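PDB 4ZXH: Abbfa_003403 from Acinetobacter baumannii, which probably builds a nonribosomal peptide product, combining condensation, adenylation, carrier and thioesterase domains in a single chain that carries a phosphopantetheine arm. Local coordinates for residues R1151-T1165 with P1257-D1269. Sequence-based numbering, arbitrary orientation.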
ATOM      1  N   ARG A1151      39.452  40.220  20.361  1.00 47.69           N
ATOM      2  CA  ARG A1151      40.424  41.304  20.537  1.00 55.01           C
ATOM      3  C   ARG A1151      41.680  40.836  21.276  1.00 58.54           C
ATOM      4  O   ARG A1151      42.814  41.062  20.827  1.00 52.76           O
ATOM      5  CB  ARG A1151      39.802  42.464  21.311  1.00 68.84           C
ATOM      6  CG  ARG A1151      38.882  43.344  20.501  1.00 80.02           C
ATOM      7  CD  ARG A1151      39.642  44.402  19.715  1.00 87.50           C
ATOM      8  NE  ARG A1151      38.725  45.277  18.985  1.00 88.62           N
ATOM      9  CZ  ARG A1151      38.017  46.263  19.538  1.00 77.63           C
ATOM     10  NH1 ARG A1151      38.117  46.521  20.841  1.00 67.65           N
ATOM     11  NH2 ARG A1151      37.211  46.997  18.781  1.00 74.33           N
ATOM     12  N   GLN A1152      41.464  40.188  22.417  1.00 54.28           N
ATOM     13  CA  GLN A1152      42.560  39.704  23.244  1.00 65.35           C
ATOM     14  C   GLN A1152      43.523  38.792  22.489  1.00 59.63           C
ATOM     15  O   GLN A1152      44.692  38.708  22.842  1.00 67.48           O
ATOM     16  CB  GLN A1152      42.015  38.975  24.477  1.00 74.32           C
ATOM     17  CG  GLN A1152      41.392  39.908  25.496  1.00 82.26           C
ATOM     18  CD  GLN A1152      42.314  41.068  25.839  1.00 89.90           C
ATOM     19  OE1 GLN A1152      42.128  42.188  25.356  1.00 89.28           O
ATOM     20  NE2 GLN A1152      43.327  40.799  26.662  1.00 92.20           N
ATOM     21  N   MET A1153      43.041  38.109  21.458  1.00 53.86           N
ATOM     22  CA  MET A1153      43.907  37.218  20.709  1.00 53.84           C
ATOM     23  C   MET A1153      44.264  37.820  19.341  1.00 60.99           C
ATOM     24  O   MET A1153      44.802  37.133  18.468  1.00 60.50           O
ATOM     25  CB  MET A1153      43.267  35.823  20.572  1.00 51.89           C
ATOM     26  CG  MET A1153      41.787  35.781  20.231  1.00 56.30           C
ATOM     27  SD  MET A1153      41.096  34.095  20.165  1.00 61.06           S
ATOM     28  CE  MET A1153      40.353  33.931  21.793  1.00 59.26           C
ATOM     29  N   GLY A1154      43.978  39.111  19.169  1.00 66.19           N
ATOM     30  CA  GLY A1154      44.408  39.842  17.988  1.00 56.38           C
ATOM     31  C   GLY A1154      43.479  39.801  16.785  1.00 67.76           C
ATOM     32  O   GLY A1154      43.762  40.412  15.760  1.00 71.95           O
ATOM     33  N   GLN A1155      42.374  39.077  16.894  1.00 59.50           N
ATOM     34  CA  GLN A1155      41.392  39.040  15.816  1.00 58.56           C
ATOM     35  C   GLN A1155      40.565  40.321  15.765  1.00 54.79           C
ATOM     36  O   GLN A1155      40.267  40.912  16.800  1.00 52.66           O
ATOM     37  CB  GLN A1155      40.467  37.834  15.978  1.00 57.00           C
ATOM     38  CG  GLN A1155      41.189  36.504  15.889  1.00 58.80           C
ATOM     39  CD  GLN A1155      41.900  36.326  14.563  1.00 55.95           C
ATOM     40  OE1 GLN A1155      41.548  36.965  13.563  1.00 51.46           O
ATOM     41  NE2 GLN A1155      42.899  35.448  14.542  1.00 51.90           N
ATOM     42  N   GLN A1156      40.190  40.762  14.568  1.00 52.65           N
ATOM     43  CA  GLN A1156      39.345  41.943  14.492  1.00 54.00           C
ATOM     44  C   GLN A1156      37.872  41.563  14.321  1.00 49.95           C
ATOM     45  O   GLN A1156      37.533  40.478  13.849  1.00 43.65           O
ATOM     46  CB  GLN A1156      39.797  42.893  13.369  1.00 58.08           C
ATOM     47  CG  GLN A1156      40.453  44.209  13.877  1.00 85.96           C
ATOM     48  CD  GLN A1156      39.635  44.966  14.963  1.00107.91           C
ATOM     49  OE1 GLN A1156      38.422  44.773  15.122  1.00 99.06           O
ATOM     50  NE2 GLN A1156      40.320  45.834  15.709  1.00106.28           N
ATOM     51  N   VAL A1157      37.005  42.473  14.749  1.00 50.92           N
ATOM     52  CA  VAL A1157      35.572  42.268  14.715  1.00 44.44           C
ATOM     53  C   VAL A1157      34.953  43.275  13.751  1.00 47.97           C
ATOM     54  O   VAL A1157      35.085  44.486  13.942  1.00 54.25           O
ATOM     55  CB  VAL A1157      34.958  42.437  16.109  1.00 37.66           C
ATOM     56  CG1 VAL A1157      33.475  42.213  16.050  1.00 34.93           C
ATOM     57  CG2 VAL A1157      35.601  41.478  17.092  1.00 43.68           C
ATOM     58  N   THR A1158      34.295  42.787  12.705  1.00 43.17           N
ATOM     59  CA  THR A1158      33.708  43.682  11.711  1.00 46.04           C
ATOM     60  C   THR A1158      32.544  44.457  12.311  1.00 47.20           C
ATOM     61  O   THR A1158      32.410  45.664  12.099  1.00 50.77           O
ATOM     62  CB  THR A1158      33.224  42.915  10.468  1.00 47.31           C
ATOM     63  OG1 THR A1158      34.354  42.341   9.802  1.00 52.81           O
ATOM     64  CG2 THR A1158      32.506  43.854   9.506  1.00 37.93           C
ATOM     65  N   GLY A1159      31.712  43.752  13.070  1.00 41.09           N
ATOM     66  CA  GLY A1159      30.571  44.364  13.715  1.00 38.13           C
ATOM     67  C   GLY A1159      29.755  43.367  14.511  1.00 35.00           C
ATOM     68  O   GLY A1159      29.901  42.155  14.352  1.00 31.71           O
ATOM     69  N   ILE A1160      28.896  43.885  15.378  1.00 37.52           N
ATOM     70  CA  ILE A1160      28.005  43.057  16.174  1.00 33.30           C
ATOM     71  C   ILE A1160      26.546  43.409  15.890  1.00 34.67           C
ATOM     72  O   ILE A1160      26.162  44.578  15.959  1.00 33.08           O
ATOM     73  CB  ILE A1160      28.256  43.234  17.663  1.00 31.60           C
ATOM     74  CG1 ILE A1160      29.708  42.933  18.003  1.00 38.47           C
ATOM     75  CG2 ILE A1160      27.366  42.299  18.449  1.00 36.48           C
ATOM     76  CD1 ILE A1160      30.010  43.126  19.470  1.00 43.55           C
ATOM     77  N   VAL A1161      25.728  42.416  15.575  1.00 24.62           N
ATOM     78  CA  VAL A1161      24.308  42.680  15.461  1.00 23.44           C
ATOM     79  C   VAL A1161      23.570  42.261  16.724  1.00 27.65           C
ATOM     80  O   VAL A1161      23.570  41.091  17.091  1.00 23.99           O
ATOM     81  CB  VAL A1161      23.695  41.967  14.275  1.00 28.02           C
ATOM     82  CG1 VAL A1161      22.201  42.208  14.258  1.00 26.43           C
ATOM     83  CG2 VAL A1161      24.311  42.479  12.996  1.00 37.01           C
ATOM     84  N   MET A1162      22.942  43.214  17.404  1.00 26.13           N
ATOM     85  CA  MET A1162      22.213  42.867  18.613  1.00 21.10           C
ATOM     86  C   MET A1162      20.769  43.222  18.454  1.00 25.80           C
ATOM     87  O   MET A1162      20.426  44.393  18.283  1.00 31.74           O
ATOM     88  CB  MET A1162      22.782  43.583  19.831  1.00 26.96           C
ATOM     89  CG  MET A1162      24.139  43.087  20.285  1.00 24.43           C
ATOM     90  SD  MET A1162      24.680  44.149  21.619  1.00 28.08           S
ATOM     91  CE  MET A1162      26.465  43.965  21.535  1.00 34.04           C
ATOM     92  N   ILE A1163      19.913  42.214  18.518  1.00 21.05           N
ATOM     93  CA  ILE A1163      18.492  42.460  18.363  1.00 22.18           C
ATOM     94  C   ILE A1163      17.810  42.469  19.737  1.00 26.14           C
ATOM     95  O   ILE A1163      17.712  41.437  20.404  1.00 25.61           O
ATOM     96  CB  ILE A1163      17.862  41.426  17.429  1.00 24.58           C
ATOM     97  CG1 ILE A1163      18.697  41.335  16.145  1.00 26.74           C
ATOM     98  CG2 ILE A1163      16.450  41.830  17.090  1.00 22.90           C
ATOM     99  CD1 ILE A1163      18.320  40.203  15.245  1.00 22.64           C
ATOM    100  N   ASP A1164      17.380  43.664  20.146  1.00 19.39           N
ATOM    101  CA  ASP A1164      16.763  43.916  21.444  1.00 23.36           C
ATOM    102  C   ASP A1164      17.478  43.225  22.619  1.00 24.48           C
ATOM    103  O   ASP A1164      16.859  42.633  23.496  1.00 24.39           O
ATOM    104  CB  ASP A1164      15.293  43.516  21.410  1.00 18.23           C
ATOM    105  CG  ASP A1164      14.448  44.346  22.368  1.00 31.12           C
ATOM    106  OD1 ASP A1164      14.483  45.599  22.281  1.00 38.45           O
ATOM    107  OD2 ASP A1164      13.773  43.740  23.232  1.00 34.31           O
ATOM    108  N   THR A1165      18.797  43.321  22.621  1.00 27.32           N
ATOM    109  CA  THR A1165      19.630  42.753  23.671  1.00 29.91           C
ATOM    110  C   THR A1165      19.718  43.673  24.865  1.00 32.52           C
ATOM    111  O   THR A1165      20.231  44.786  24.750  1.00 37.52           O
ATOM    112  CB  THR A1165      21.056  42.507  23.148  1.00 27.14           C
ATOM    113  OG1 THR A1165      20.985  41.626  22.038  1.00 26.29           O
ATOM    114  CG2 THR A1165      21.949  41.915  24.207  1.00 20.52           C
ATOM    115  N   PRO A1257      33.202  48.717  30.409  1.00 56.39           N
ATOM    116  CA  PRO A1257      32.900  49.292  29.093  1.00 48.77           C
ATOM    117  C   PRO A1257      33.988  49.038  28.052  1.00 50.19           C
ATOM    118  O   PRO A1257      35.168  49.087  28.370  1.00 56.64           O
ATOM    119  CB  PRO A1257      32.770  50.786  29.393  1.00 42.95           C
ATOM    120  CG  PRO A1257      32.298  50.831  30.822  1.00 42.99           C
ATOM    121  CD  PRO A1257      33.040  49.703  31.493  1.00 48.47           C
ATOM    122  N   GLU A1258      33.575  48.750  26.824  1.00 51.58           N
ATOM    123  CA  GLU A1258      34.499  48.519  25.714  1.00 60.14           C
ATOM    124  C   GLU A1258      33.791  48.784  24.388  1.00 55.39           C
ATOM    125  O   GLU A1258      32.670  48.320  24.180  1.00 49.47           O
ATOM    126  CB  GLU A1258      35.053  47.090  25.745  1.00 64.31           C
ATOM    127  CG  GLU A1258      36.141  46.847  24.702  1.00 71.85           C
ATOM    128  CD  GLU A1258      36.960  45.601  24.982  1.00 71.45           C
ATOM    129  OE1 GLU A1258      36.673  44.929  25.999  1.00 67.37           O
ATOM    130  OE2 GLU A1258      37.898  45.312  24.197  1.00 70.44           O
ATOM    131  N   ASP A1259      34.439  49.527  23.497  1.00 56.14           N
ATOM    132  CA  ASP A1259      33.800  49.907  22.239  1.00 55.93           C
ATOM    133  C   ASP A1259      34.015  48.897  21.123  1.00 52.46           C
ATOM    134  O   ASP A1259      35.139  48.556  20.776  1.00 56.44           O
ATOM    135  CB  ASP A1259      34.284  51.278  21.776  1.00 65.69           C
ATOM    136  CG  ASP A1259      33.633  52.413  22.540  1.00 74.77           C
ATOM    137  OD1 ASP A1259      32.877  52.132  23.502  1.00 75.94           O
ATOM    138  OD2 ASP A1259      33.865  53.584  22.165  1.00 77.73           O
ATOM    139  N   PHE A1260      32.905  48.407  20.590  1.00 49.90           N
ATOM    140  CA  PHE A1260      32.901  47.587  19.397  1.00 45.57           C
ATOM    141  C   PHE A1260      31.935  48.232  18.422  1.00 47.45           C
ATOM    142  O   PHE A1260      31.001  48.908  18.845  1.00 52.08           O
ATOM    143  CB  PHE A1260      32.475  46.154  19.710  1.00 47.55           C
ATOM    144  CG  PHE A1260      33.462  45.392  20.526  1.00 55.67           C
ATOM    145  CD1 PHE A1260      34.545  44.773  19.922  1.00 59.33           C
ATOM    146  CD2 PHE A1260      33.296  45.262  21.894  1.00 58.55           C
ATOM    147  CE1 PHE A1260      35.463  44.059  20.671  1.00 62.24           C
ATOM    148  CE2 PHE A1260      34.211  44.547  22.652  1.00 60.12           C
ATOM    149  CZ  PHE A1260      35.294  43.945  22.041  1.00 60.03           C
ATOM    150  N   PRO A1261      32.146  48.035  17.113  1.00 47.42           N
ATOM    151  CA  PRO A1261      31.141  48.541  16.171  1.00 48.83           C
ATOM    152  C   PRO A1261      29.850  47.719  16.288  1.00 44.80           C
ATOM    153  O   PRO A1261      29.839  46.527  15.990  1.00 40.35           O
ATOM    154  CB  PRO A1261      31.817  48.363  14.812  1.00 42.85           C
ATOM    155  CG  PRO A1261      32.757  47.228  15.012  1.00 39.59           C
ATOM    156  CD  PRO A1261      33.206  47.264  16.442  1.00 45.55           C
ATOM    157  N   ILE A1262      28.781  48.355  16.751  1.00 45.62           N
ATOM    158  CA  ILE A1262      27.558  47.643  17.109  1.00 41.98           C
ATOM    159  C   ILE A1262      26.332  48.185  16.399  1.00 33.32           C
ATOM    160  O   ILE A1262      26.143  49.399  16.309  1.00 40.74           O
ATOM    161  CB  ILE A1262      27.304  47.718  18.632  1.00 39.00           C
ATOM    162  CG1 ILE A1262      28.364  46.932  19.394  1.00 38.61           C
ATOM    163  CG2 ILE A1262      25.928  47.185  18.987  1.00 28.30           C
ATOM    164  CD1 ILE A1262      28.252  47.105  20.875  1.00 34.66           C
ATOM    165  N   LEU A1263      25.500  47.282  15.899  1.00 30.15           N
ATOM    166  CA  LEU A1263      24.162  47.641  15.444  1.00 32.87           C
ATOM    167  C   LEU A1263      23.157  47.103  16.453  1.00 39.81           C
ATOM    168  O   LEU A1263      23.035  45.879  16.620  1.00 42.27           O
ATOM    169  CB  LEU A1263      23.876  47.079  14.046  1.00 27.64           C
ATOM    170  CG  LEU A1263      22.436  47.185  13.541  1.00 26.79           C
ATOM    171  CD1 LEU A1263      22.054  48.636  13.385  1.00 31.37           C
ATOM    172  CD2 LEU A1263      22.269  46.441  12.219  1.00 26.54           C
ATOM    173  N   LEU A1264      22.458  48.008  17.142  1.00 33.27           N
ATOM    174  CA  LEU A1264      21.422  47.592  18.086  1.00 32.16           C
ATOM    175  C   LEU A1264      20.023  47.840  17.532  1.00 35.95           C
ATOM    176  O   LEU A1264      19.620  48.988  17.334  1.00 42.19           O
ATOM    177  CB  LEU A1264      21.589  48.312  19.420  1.00 31.77           C
ATOM    178  CG  LEU A1264      20.461  48.090  20.435  1.00 30.09           C
ATOM    179  CD1 LEU A1264      20.374  46.656  20.852  1.00 29.61           C
ATOM    180  CD2 LEU A1264      20.658  48.982  21.640  1.00 31.78           C
ATOM    181  N   VAL A1265      19.295  46.761  17.269  1.00 23.00           N
ATOM    182  CA  VAL A1265      17.934  46.852  16.756  1.00 24.88           C
ATOM    183  C   VAL A1265      16.960  46.763  17.929  1.00 33.33           C
ATOM    184  O   VAL A1265      16.872  45.730  18.598  1.00 33.96           O
ATOM    185  CB  VAL A1265      17.632  45.727  15.721  1.00 21.64           C
ATOM    186  CG1 VAL A1265      16.201  45.799  15.248  1.00 21.40           C
ATOM    187  CG2 VAL A1265      18.579  45.821  14.520  1.00 22.56           C
ATOM    188  N   LYS A1266      16.242  47.844  18.201  1.00 22.81           N
ATOM    189  CA  LYS A1266      15.352  47.856  19.350  1.00 22.46           C
ATOM    190  C   LYS A1266      13.905  47.613  18.949  1.00 29.35           C
ATOM    191  O   LYS A1266      13.379  48.228  18.014  1.00 25.89           O
ATOM    192  CB  LYS A1266      15.466  49.177  20.103  1.00 27.99           C
ATOM    193  CG  LYS A1266      14.457  49.314  21.224  1.00 33.33           C
ATOM    194  CD  LYS A1266      14.792  50.475  22.133  1.00 33.54           C
ATOM    195  CE  LYS A1266      13.676  50.708  23.134  1.00 30.79           C
ATOM    196  NZ  LYS A1266      13.724  52.120  23.645  1.00 36.15           N
ATOM    197  N   ALA A1267      13.273  46.685  19.650  1.00 23.52           N
ATOM    198  CA  ALA A1267      11.847  46.455  19.515  1.00 22.59           C
ATOM    199  C   ALA A1267      11.106  47.645  20.131  1.00 25.88           C
ATOM    200  O   ALA A1267      11.098  47.802  21.350  1.00 38.03           O
ATOM    201  CB  ALA A1267      11.465  45.148  20.200  1.00 19.51           C
ATOM    202  N   LYS A1268      10.507  48.489  19.297  1.00 31.06           N
ATOM    203  CA  LYS A1268       9.995  49.777  19.771  1.00 27.40           C
ATOM    204  C   LYS A1268       8.642  49.634  20.451  1.00 31.11           C
ATOM    205  O   LYS A1268       8.209  50.534  21.165  1.00 35.86           O
ATOM    206  CB  LYS A1268       9.904  50.800  18.624  1.00 26.40           C
ATOM    207  CG  LYS A1268       8.642  50.724  17.761  1.00 36.78           C
ATOM    208  CD  LYS A1268       8.709  51.713  16.598  1.00 48.83           C
ATOM    209  CE  LYS A1268       7.619  51.451  15.568  1.00 63.61           C
ATOM    210  NZ  LYS A1268       7.892  52.121  14.246  1.00 72.67           N
ATOM    211  N   ASP A1269       7.989  48.496  20.254  1.00 29.58           N
ATOM    212  CA  ASP A1269       6.669  48.282  20.839  1.00 29.49           C
ATOM    213  C   ASP A1269       6.738  47.480  22.148  1.00 36.49           C
ATOM    214  O   ASP A1269       5.704  47.098  22.704  1.00 37.44           O
ATOM    215  CB  ASP A1269       5.751  47.581  19.835  1.00 28.08           C
ATOM    216  CG  ASP A1269       5.544  48.400  18.550  1.00 37.65           C
ATOM    217  OD1 ASP A1269       5.224  49.610  18.646  1.00 36.54           O
ATOM    218  OD2 ASP A1269       5.711  47.831  17.438  1.00 37.70           O
TER
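Asp1164 N donates to Val1265 O over 2.6 Å, 152° at the hydrogen, the last rung of the parallel ladder joining strand 1157-1163 to strand 1262-1267. A further rung, Met1162 N to Leu1263 O, is almost straight at 177°. Met1162 also accepts through its O from Val1265 N at 2.8 Å, so one residue of the first strand grips two alternate residues of the second. Ile1160 does likewise, giving its N to Pro1261 O and taking Leu1263 N on its O. On the face bearing Ile1160 and Met1162, the extended methionine chain brings Met1162 CE to within 3.7 Å of Ile1262 CD1, while Ile1160 CB packs beside Ile1262 CG1 at 4.1 Å. The opposite face carries Val1161, Ile1163, Leu1263 and Val1265; Val1161, Ile1163 and Leu1263 lie against helix 1303-1316. Where the first segment leaves its helix, Arg1151 bends at chi2; Phe1260 CE1 sits 3.5 Å above the Arg1151 guanidinium plane, over its centre, with the planes 25° apart, and Arg1151 CG meets the ring edge. Arg1151 NH2 donates a long 3.3 Å bond to Asp1259 O, and Arg1151 NH1 forms a loose salt bridge with Glu1258 OE2 at 3.6 Å. At the C-terminal end of the ladder, Asp1164 OD1 receives Ala1267 N at 3.1 Å from above the carboxylate plane, while Asp1164 OD2 bonds to His1297 ND1. The second segment thereby probably helps to position the carboxylate. Neighbouring parallel strands, with 1262-1267 one in from edge strand 1288-1293, and an aspartate just past a strand end paired to a histidine fit an alpha/beta-hydrolase thioesterase, in which Asp1164, His1297 and Cys1137 probably form the catalytic triad.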